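Local coordinates for succinate--CoA ligase subunit alpha (Campylobacter jejuni, PDB 6MEL), which forms, as the alpha subunit of a succinate--CoA ligase, a two-chain assembly with the beta subunit and carries a Rossmann-type CoA-binding domain, at residues Leu92-Glu98 with Lys118-Cys124. Residues are numbered along the deposited sequence; the frame is centred on the assembly and turned at random.
Sequences LAVVITE and KIIGPNC
Two neighbouring parallel strands, 92-95 and 118-120, run side by side with axes 4.7 Å apart at 21°, then continue as loops that stay paired. L92 registers with K118, A93 with I119 and V94 with I120. The ladder uses both backbone polar atoms of A93: its N donates to K118 O (2.9 Å) and its O accepts from I120 N (2.8 Å), while V95 N donates to I120 O (2.7 Å). L92 (chi1 t), V94 and I120 (chi1 m) share one face, L92 CD1 lying 3.8 Å from I120 CD1; A93 and I119 occupy the other. Past the ladder, at G121 (phi/psi 113/-160), a beta carbon would point toward 92-98 and clash with V95 O. The peptide before P122 is cis, and V95 O receives a CA-H...O contact from P122 CA (3.3 Å). N123, in the left-handed region (60/57), turns the backbone so that successive amides are satisfied in reversed order: N123 N by T97 O (2.9 Å), C124 N by I96 O (3.2 Å). N123 ND2 makes a weak bond to E98 OE2 (3.1 Å), its stronger partner being D181; T97 OG1 is held by V73 O. V95 CG1 packs on P122 CB at 3.7 Å. This is a beta-alpha-beta crossover of the Rossmann-like CoA-binding domain, its strands linked by helix 102-115. Strand 68-71 flanks 92-95 across from 118-120, which ends the sheet within this chain; helices 78-87 and 102-115 pack over I119.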
# COMPACT_ATOMS: atom_id res chain seq x y z
N LEU A 92 15.59 -3.22 -18.73
CA LEU A 92 14.40 -3.72 -18.06
C LEU A 92 14.85 -4.33 -16.72
O LEU A 92 15.68 -5.21 -16.69
CB LEU A 92 13.69 -4.77 -18.92
CG LEU A 92 12.43 -5.37 -18.27
CD1 LEU A 92 11.34 -4.31 -18.12
CD2 LEU A 92 11.87 -6.55 -19.05
N ALA A 93 14.32 -3.80 -15.62
CA ALA A 93 14.56 -4.31 -14.28
C ALA A 93 13.24 -4.78 -13.69
O ALA A 93 12.29 -3.99 -13.58
CB ALA A 93 15.18 -3.24 -13.42
N VAL A 94 13.22 -6.05 -13.29
CA VAL A 94 12.09 -6.66 -12.69
C VAL A 94 12.32 -6.72 -11.19
O VAL A 94 13.25 -7.38 -10.71
CB VAL A 94 11.87 -8.07 -13.30
CG1 VAL A 94 10.66 -8.73 -12.69
CG2 VAL A 94 11.75 -8.03 -14.81
N VAL A 95 11.49 -6.03 -10.41
CA VAL A 95 11.79 -5.84 -8.99
C VAL A 95 10.71 -6.56 -8.16
O VAL A 95 9.58 -6.10 -8.11
CB VAL A 95 11.87 -4.35 -8.60
CG1 VAL A 95 12.25 -4.18 -7.15
CG2 VAL A 95 12.81 -3.56 -9.50
N ILE A 96 11.09 -7.61 -7.45
CA ILE A 96 10.15 -8.46 -6.73
C ILE A 96 9.79 -7.88 -5.37
O ILE A 96 8.61 -7.94 -4.99
CB ILE A 96 10.74 -9.87 -6.56
CG1 ILE A 96 11.10 -10.50 -7.92
CG2 ILE A 96 9.80 -10.75 -5.75
CD1 ILE A 96 9.98 -10.49 -8.94
N THR A 97 10.78 -7.34 -4.66
CA THR A 97 10.74 -7.08 -3.23
C THR A 97 9.61 -6.11 -2.86
O THR A 97 9.32 -5.14 -3.58
CB THR A 97 12.08 -6.47 -2.79
OG1 THR A 97 13.08 -7.36 -3.30
CG2 THR A 97 12.23 -6.26 -1.30
N GLU A 98 8.95 -6.42 -1.74
CA GLU A 98 7.92 -5.61 -1.11
C GLU A 98 8.55 -4.72 -0.02
O GLU A 98 9.64 -5.01 0.46
CB GLU A 98 6.85 -6.53 -0.50
CG GLU A 98 5.61 -5.76 0.02
CD GLU A 98 4.34 -6.58 0.27
OE1 GLU A 98 4.53 -7.79 0.55
OE2 GLU A 98 3.15 -6.01 0.16
N LYS A 118 13.26 0.58 -18.24
CA LYS A 118 11.92 0.31 -17.78
C LYS A 118 11.98 -0.56 -16.54
O LYS A 118 12.91 -1.36 -16.36
CB LYS A 118 11.16 -0.42 -18.88
CG LYS A 118 11.09 0.31 -20.22
CD LYS A 118 10.80 -0.76 -21.30
CE LYS A 118 9.91 -0.33 -22.43
NZ LYS A 118 10.71 0.17 -23.56
N ILE A 119 10.96 -0.43 -15.70
CA ILE A 119 10.84 -1.21 -14.47
C ILE A 119 9.53 -1.99 -14.50
O ILE A 119 8.49 -1.50 -14.98
CB ILE A 119 10.87 -0.25 -13.26
CG1 ILE A 119 12.20 0.48 -13.10
CG2 ILE A 119 10.47 -0.97 -11.98
CD1 ILE A 119 12.08 1.77 -12.32
N ILE A 120 9.58 -3.20 -13.96
CA ILE A 120 8.40 -3.99 -13.61
C ILE A 120 8.46 -4.21 -12.11
O ILE A 120 9.39 -4.80 -11.60
CB ILE A 120 8.35 -5.32 -14.38
CG1 ILE A 120 8.17 -5.07 -15.88
CG2 ILE A 120 7.31 -6.25 -13.83
CD1 ILE A 120 8.38 -6.30 -16.74
N GLY A 121 7.47 -3.67 -11.42
CA GLY A 121 7.40 -3.72 -9.97
C GLY A 121 7.56 -2.32 -9.39
O GLY A 121 7.29 -1.32 -10.09
N PRO A 122 7.93 -2.16 -8.12
CA PRO A 122 8.29 -3.23 -7.22
C PRO A 122 7.07 -3.91 -6.61
O PRO A 122 5.95 -3.62 -7.01
CB PRO A 122 9.12 -2.50 -6.16
CG PRO A 122 8.46 -1.15 -6.05
CD PRO A 122 8.04 -0.83 -7.47
N ASN A 123 7.31 -4.83 -5.67
CA ASN A 123 6.24 -5.53 -4.94
C ASN A 123 5.36 -6.30 -5.94
O ASN A 123 4.13 -6.09 -6.05
CB ASN A 123 5.36 -4.58 -4.11
CG ASN A 123 4.41 -5.32 -3.20
OD1 ASN A 123 4.54 -6.53 -3.05
ND2 ASN A 123 3.44 -4.62 -2.62
N CYS A 124 6.01 -7.17 -6.71
CA CYS A 124 5.34 -7.89 -7.77
C CYS A 124 5.96 -9.28 -7.89
O CYS A 124 7.08 -9.54 -7.41
CB CYS A 124 5.42 -7.15 -9.10
SG CYS A 124 7.01 -7.30 -9.98